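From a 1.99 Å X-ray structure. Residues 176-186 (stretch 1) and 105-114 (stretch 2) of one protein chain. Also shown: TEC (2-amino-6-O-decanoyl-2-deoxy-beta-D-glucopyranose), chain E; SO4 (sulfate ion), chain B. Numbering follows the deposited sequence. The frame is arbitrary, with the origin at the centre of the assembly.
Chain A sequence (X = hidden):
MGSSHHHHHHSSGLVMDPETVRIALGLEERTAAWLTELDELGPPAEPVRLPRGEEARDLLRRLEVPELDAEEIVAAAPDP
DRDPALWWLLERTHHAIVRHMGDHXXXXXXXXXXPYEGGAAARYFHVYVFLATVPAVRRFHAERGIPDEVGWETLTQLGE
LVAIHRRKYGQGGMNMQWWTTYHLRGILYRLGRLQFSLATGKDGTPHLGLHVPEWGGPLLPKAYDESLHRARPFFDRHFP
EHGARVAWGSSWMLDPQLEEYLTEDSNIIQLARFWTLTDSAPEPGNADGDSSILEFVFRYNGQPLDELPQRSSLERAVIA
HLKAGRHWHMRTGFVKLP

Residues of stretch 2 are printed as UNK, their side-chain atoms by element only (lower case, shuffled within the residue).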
# COMPACT_ATOMS: atom_id res chain seq x y z
N MET A 176 -2.76 -2.91 5.76
CA MET A 176 -2.67 -1.90 4.70
C MET A 176 -3.44 -2.34 3.45
O MET A 176 -3.03 -2.05 2.32
CB MET A 176 -1.19 -1.62 4.36
CG MET A 176 -0.42 -0.85 5.44
SD MET A 176 -1.07 0.83 5.63
CE MET A 176 -0.51 1.56 4.10
N GLN A 177 -4.57 -3.02 3.65
CA GLN A 177 -5.39 -3.53 2.55
C GLN A 177 -5.93 -2.45 1.60
O GLN A 177 -6.20 -2.76 0.45
CB GLN A 177 -6.55 -4.41 3.05
CG GLN A 177 -7.59 -3.71 3.92
CD GLN A 177 -7.19 -3.61 5.38
OE1 GLN A 177 -6.05 -3.92 5.75
NE2 GLN A 177 -8.12 -3.19 6.22
N TRP A 178 -6.10 -1.22 2.08
CA TRP A 178 -6.53 -0.14 1.18
C TRP A 178 -5.49 0.08 0.11
O TRP A 178 -5.83 0.28 -1.05
CB TRP A 178 -6.84 1.16 1.94
CG TRP A 178 -5.62 1.91 2.41
CD1 TRP A 178 -4.99 1.83 3.66
CD2 TRP A 178 -4.83 2.89 1.65
NE1 TRP A 178 -3.90 2.68 3.71
CE2 TRP A 178 -3.76 3.35 2.54
CE3 TRP A 178 -4.92 3.43 0.36
CZ2 TRP A 178 -2.82 4.29 2.14
CZ3 TRP A 178 -3.96 4.38 -0.04
CH2 TRP A 178 -2.94 4.80 0.83
N TRP A 179 -4.22 -0.00 0.51
CA TRP A 179 -3.10 0.23 -0.40
C TRP A 179 -2.89 -0.91 -1.37
O TRP A 179 -2.64 -0.68 -2.55
CB TRP A 179 -1.83 0.56 0.38
CG TRP A 179 -0.62 0.83 -0.47
CD1 TRP A 179 0.61 0.18 -0.43
CD2 TRP A 179 -0.49 1.84 -1.53
NE1 TRP A 179 1.47 0.70 -1.36
CE2 TRP A 179 0.88 1.70 -2.05
CE3 TRP A 179 -1.33 2.81 -2.07
CZ2 TRP A 179 1.36 2.51 -3.07
CZ3 TRP A 179 -0.83 3.62 -3.11
CH2 TRP A 179 0.49 3.47 -3.59
N THR A 180 -3.01 -2.15 -0.89
CA THR A 180 -2.87 -3.30 -1.80
C THR A 180 -3.98 -3.40 -2.86
O THR A 180 -3.81 -4.14 -3.82
CB THR A 180 -2.70 -4.66 -1.07
OG1 THR A 180 -3.74 -4.81 -0.11
CG2 THR A 180 -1.33 -4.74 -0.35
N THR A 181 -5.08 -2.65 -2.72
CA THR A 181 -6.08 -2.62 -3.80
C THR A 181 -5.48 -2.02 -5.07
O THR A 181 -5.97 -2.31 -6.16
CB THR A 181 -7.38 -1.81 -3.48
OG1 THR A 181 -7.09 -0.42 -3.32
CG2 THR A 181 -8.10 -2.35 -2.24
N TYR A 182 -4.45 -1.18 -4.93
CA TYR A 182 -3.77 -0.62 -6.09
C TYR A 182 -3.02 -1.71 -6.84
O TYR A 182 -3.16 -1.85 -8.06
CB TYR A 182 -2.80 0.50 -5.69
CG TYR A 182 -3.45 1.83 -5.37
CD1 TYR A 182 -4.16 2.03 -4.18
CD2 TYR A 182 -3.31 2.92 -6.25
CE1 TYR A 182 -4.74 3.26 -3.89
CE2 TYR A 182 -3.88 4.16 -5.95
CZ TYR A 182 -4.60 4.32 -4.78
OH TYR A 182 -5.16 5.53 -4.47
N HIS A 183 -2.22 -2.49 -6.12
CA HIS A 183 -1.46 -3.57 -6.75
C HIS A 183 -2.41 -4.56 -7.37
O HIS A 183 -2.20 -4.99 -8.51
CB HIS A 183 -0.59 -4.32 -5.74
CG HIS A 183 0.21 -3.43 -4.81
ND1 HIS A 183 -0.37 -2.53 -4.00
CD2 HIS A 183 1.58 -3.35 -4.58
CE1 HIS A 183 0.58 -1.90 -3.28
NE2 HIS A 183 1.77 -2.41 -3.62
N LEU A 184 -3.46 -4.92 -6.64
CA LEU A 184 -4.41 -5.96 -7.06
C LEU A 184 -5.35 -5.55 -8.20
O LEU A 184 -5.93 -6.40 -8.88
CB LEU A 184 -5.23 -6.47 -5.86
CG LEU A 184 -4.43 -7.24 -4.79
CD1 LEU A 184 -5.30 -7.57 -3.58
CD2 LEU A 184 -3.81 -8.50 -5.36
N ARG A 185 -5.51 -4.25 -8.41
CA ARG A 185 -6.26 -3.78 -9.57
C ARG A 185 -5.38 -3.54 -10.78
O ARG A 185 -5.87 -3.11 -11.82
CB ARG A 185 -7.04 -2.52 -9.23
CG ARG A 185 -8.28 -2.79 -8.39
CD ARG A 185 -8.95 -1.48 -8.02
NE ARG A 185 -8.19 -0.70 -7.04
CZ ARG A 185 -8.32 0.61 -6.86
NH1 ARG A 185 -9.14 1.31 -7.65
NH2 ARG A 185 -7.62 1.23 -5.92
N GLY A 186 -4.09 -3.81 -10.67
CA GLY A 186 -3.21 -3.58 -11.80
C GLY A 186 -3.09 -2.12 -12.22
O GLY A 186 -2.85 -1.82 -13.39
N UNK A 105 -10.09 5.05 -11.30
CA UNK A 105 -11.09 6.03 -10.86
C UNK A 105 -11.92 5.54 -9.68
O UNK A 105 -12.58 6.33 -9.00
n UNK A 105 -10.16 9.22 -16.93
n UNK A 105 -11.44 8.63 -15.12
c UNK A 105 -12.10 7.67 -14.23
c UNK A 105 -11.97 6.44 -12.03
n UNK A 105 -10.52 7.01 -16.47
c UNK A 105 -11.24 7.34 -13.02
c UNK A 105 -10.71 8.29 -16.17
N UNK A 106 -11.89 4.23 -9.42
CA UNK A 106 -12.58 3.68 -8.26
C UNK A 106 -11.77 3.93 -6.99
O UNK A 106 -10.54 3.81 -7.00
c UNK A 106 -12.83 2.19 -8.47
N UNK A 107 -12.45 4.28 -5.90
CA UNK A 107 -11.80 4.47 -4.59
C UNK A 107 -11.17 3.16 -4.11
O UNK A 107 -11.67 2.07 -4.42
c UNK A 107 -15.23 7.93 -3.38
c UNK A 107 -12.79 4.99 -3.55
c UNK A 107 -13.27 6.41 -3.77
c UNK A 107 -14.44 6.74 -2.86
n UNK A 107 -16.45 8.18 -2.56
N UNK A 108 -10.07 3.25 -3.34
CA UNK A 108 -9.33 2.06 -2.87
C UNK A 108 -9.97 1.37 -1.65
O UNK A 108 -9.42 1.43 -0.54
c UNK A 108 -7.96 2.64 -2.49
c UNK A 108 -8.23 4.06 -2.12
c UNK A 108 -9.36 4.51 -3.00
N UNK A 109 -11.09 0.70 -1.84
CA UNK A 109 -11.80 0.11 -0.70
C UNK A 109 -11.44 -1.37 -0.52
O UNK A 109 -11.91 -2.23 -1.26
n UNK A 109 -17.73 0.84 -2.99
n UNK A 109 -15.91 1.64 -1.85
c UNK A 109 -17.17 1.21 -1.85
n UNK A 109 -17.87 1.15 -0.71
c UNK A 109 -13.67 1.84 -0.81
c UNK A 109 -13.31 0.35 -0.82
c UNK A 109 -15.17 2.07 -0.66
N UNK A 110 -10.57 -1.66 0.44
CA UNK A 110 -10.13 -3.04 0.69
C UNK A 110 -10.97 -3.75 1.74
O UNK A 110 -10.81 -4.96 1.96
N UNK A 111 -11.85 -3.00 2.40
CA UNK A 111 -12.64 -3.53 3.50
C UNK A 111 -11.97 -3.28 4.84
O UNK A 111 -10.79 -2.92 4.89
N UNK A 112 -12.72 -3.46 5.95
CA UNK A 112 -12.17 -3.19 7.27
C UNK A 112 -11.19 -4.27 7.74
O UNK A 112 -11.22 -5.40 7.23
c UNK A 112 -14.33 -4.18 7.47
c UNK A 112 -13.42 -3.22 8.17
c UNK A 112 -14.12 -3.90 6.01
N UNK A 113 -10.32 -3.93 8.70
CA UNK A 113 -9.52 -4.96 9.36
C UNK A 113 -10.44 -5.83 10.25
O UNK A 113 -11.46 -5.34 10.73
c UNK A 113 -10.07 -2.58 9.26
c UNK A 113 -9.28 -2.87 10.50
c UNK A 113 -8.56 -4.14 10.22
N UNK A 114 -10.09 -7.10 10.45
CA UNK A 114 -10.88 -7.97 11.33
C UNK A 114 -10.33 -7.94 12.75
O UNK A 114 -9.11 -8.00 12.94
c UNK A 114 -11.61 -9.67 9.44
c UNK A 114 -12.95 -8.95 9.36
c UNK A 114 -11.77 -11.17 9.22
c UNK A 114 -10.92 -9.41 10.79
CAV TEC E . 12.29 13.52 -2.72
CAU TEC E . 11.99 12.24 -3.47
CAT TEC E . 10.68 12.29 -4.22
CAS TEC E . 9.59 12.89 -3.38
CAR TEC E . 8.26 12.41 -3.87
CAQ TEC E . 7.73 11.45 -2.86
CAP TEC E . 6.39 10.90 -3.21
CAO TEC E . 6.22 9.69 -2.36
CAN TEC E . 4.79 9.42 -2.09
CAM TEC E . 4.59 8.06 -1.47
OAW TEC E . 5.51 7.29 -1.34
O6 TEC E . 3.35 7.88 -0.97
C6 TEC E . 2.60 6.73 -1.30
C5 TEC E . 2.33 5.84 -0.06
O5 TEC E . 0.99 5.47 0.05
C1 TEC E . 0.97 5.07 1.45
O1 TEC E . -0.12 5.25 2.14
C2 TEC E . 1.41 3.64 1.51
N2 TEC E . 1.39 3.22 2.90
C3 TEC E . 2.80 3.76 1.10
O3 TEC E . 3.04 2.48 0.84
C4 TEC E . 3.05 4.55 -0.16
O4 TEC E . 4.31 4.85 -0.21
S SO4 B . -16.13 4.03 -5.80
O1 SO4 B . -15.04 5.00 -5.97
O2 SO4 B . -17.44 4.68 -6.07
O3 SO4 B . -16.14 3.51 -4.41
O4 SO4 B . -15.91 2.93 -6.77
O HOH W 1 -7.99 3.91 -5.99

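Position 105 carries seven side-chain atoms: three carbons, a nitrogen, then a carbon bearing two more nitrogens. They make no contact with stretch 1. This is the guanidinium chain of an arginine, Arg105. Its CA-to-CB bond points away from the helix, so a long, charged chain is easily accommodated here.

Position 106 has a single side-chain carbon, CB, 3.9 Å from Arg185 NH1. The residue is therefore alanine, small enough to sit beside the guanidinium, but the backbone does the main work: Arg185 NH1 donates a hydrogen bond to Ala106 O at 2.9 Å, with that oxygen near the plane of the guanidinium, where its N-H bonds point. Water 1 reinforces the link, donating to Ala106 O (2.7 Å) and accepting from Arg185 NH2 (2.7 Å).

At 107, four carbons in a row end in a nitrogen, and none of them touches stretch 1, which identifies lysine. The CA-to-CB bond of Lys107 points away from the helix, and the residue is exposed, as suits a terminal amine. Its backbone N donates to SO4 O1 at 2.7 Å, while its carbonyl O lies over one face of the Arg185 guanidinium.

Three carbons at 108 close a ring onto the backbone nitrogen. The CB of 108 lies 3.3 Å from Thr181 OG1, 3.5 Å from Trp178 O and 3.6 Å from Tyr182 CE1. The ring means proline. Pro108 has the largest area covered by the other stretch, and its CG is 4.2 Å from Trp178 CE3. A compact apolar ring suits this site, where it packs against Trp178 and Tyr182.

Position 109 repeats the pattern of 105, three carbons, a nitrogen and a carbon with two nitrogens, so it is Arg109. Its CA-to-CB bond points away from the helix. A long charged chain suits this exposed site: Arg109 NE lies 3.2 Å from SO4 O3, and both terminal nitrogens are hydrogen-bonded elsewhere in the structure.

No side-chain atoms exist at 110, whose CA lies 4.6 Å from Trp178 CA and 3.6 Å from Thr181 CG2. It is glycine. An ideal CB on Gly110 would sit 2.6 Å from Gln177 O, a clash.

Position 111 is equally bare, and Gln177 NE2 donates to the O of 111 at 3.0 Å. For Gly111 the backbone itself calls for glycine: at phi 93° and psi 166°, a CB would be jammed against the preceding carbonyl O.

At 112, three carbons close onto the backbone nitrogen, with little area covered: Pro112. Its CA-to-CB bond points away from the helix, leaving room for the ring.

At 113, a similar ring adjoins Gln177; the N of 113 lies 3.4 Å from Gln177 NE2. In Pro113 that nitrogen has no hydrogen to share, so the pair is not hydrogen-bonded; the ring packs beside the amide, Pro113 CD 3.7 Å from Gln177 NE2.

Four carbons forked at the second, beyond reach of stretch 1, mark 114 as leucine; apolar Leu114 suits its buried site.

The contact works through two side-chain-to-backbone hydrogen bonds, from Gln177 and Arg185, with Pro108 and Gly110 packed against the helix between them. Arg185 is held in place by its own helix, since Arg185 NE donates to Thr181 O (2.9 Å) and Arg185 NH2 to Thr181 OG1 (3.1 Å).

Stretch 2 (105-114) RAKPRGGPPL
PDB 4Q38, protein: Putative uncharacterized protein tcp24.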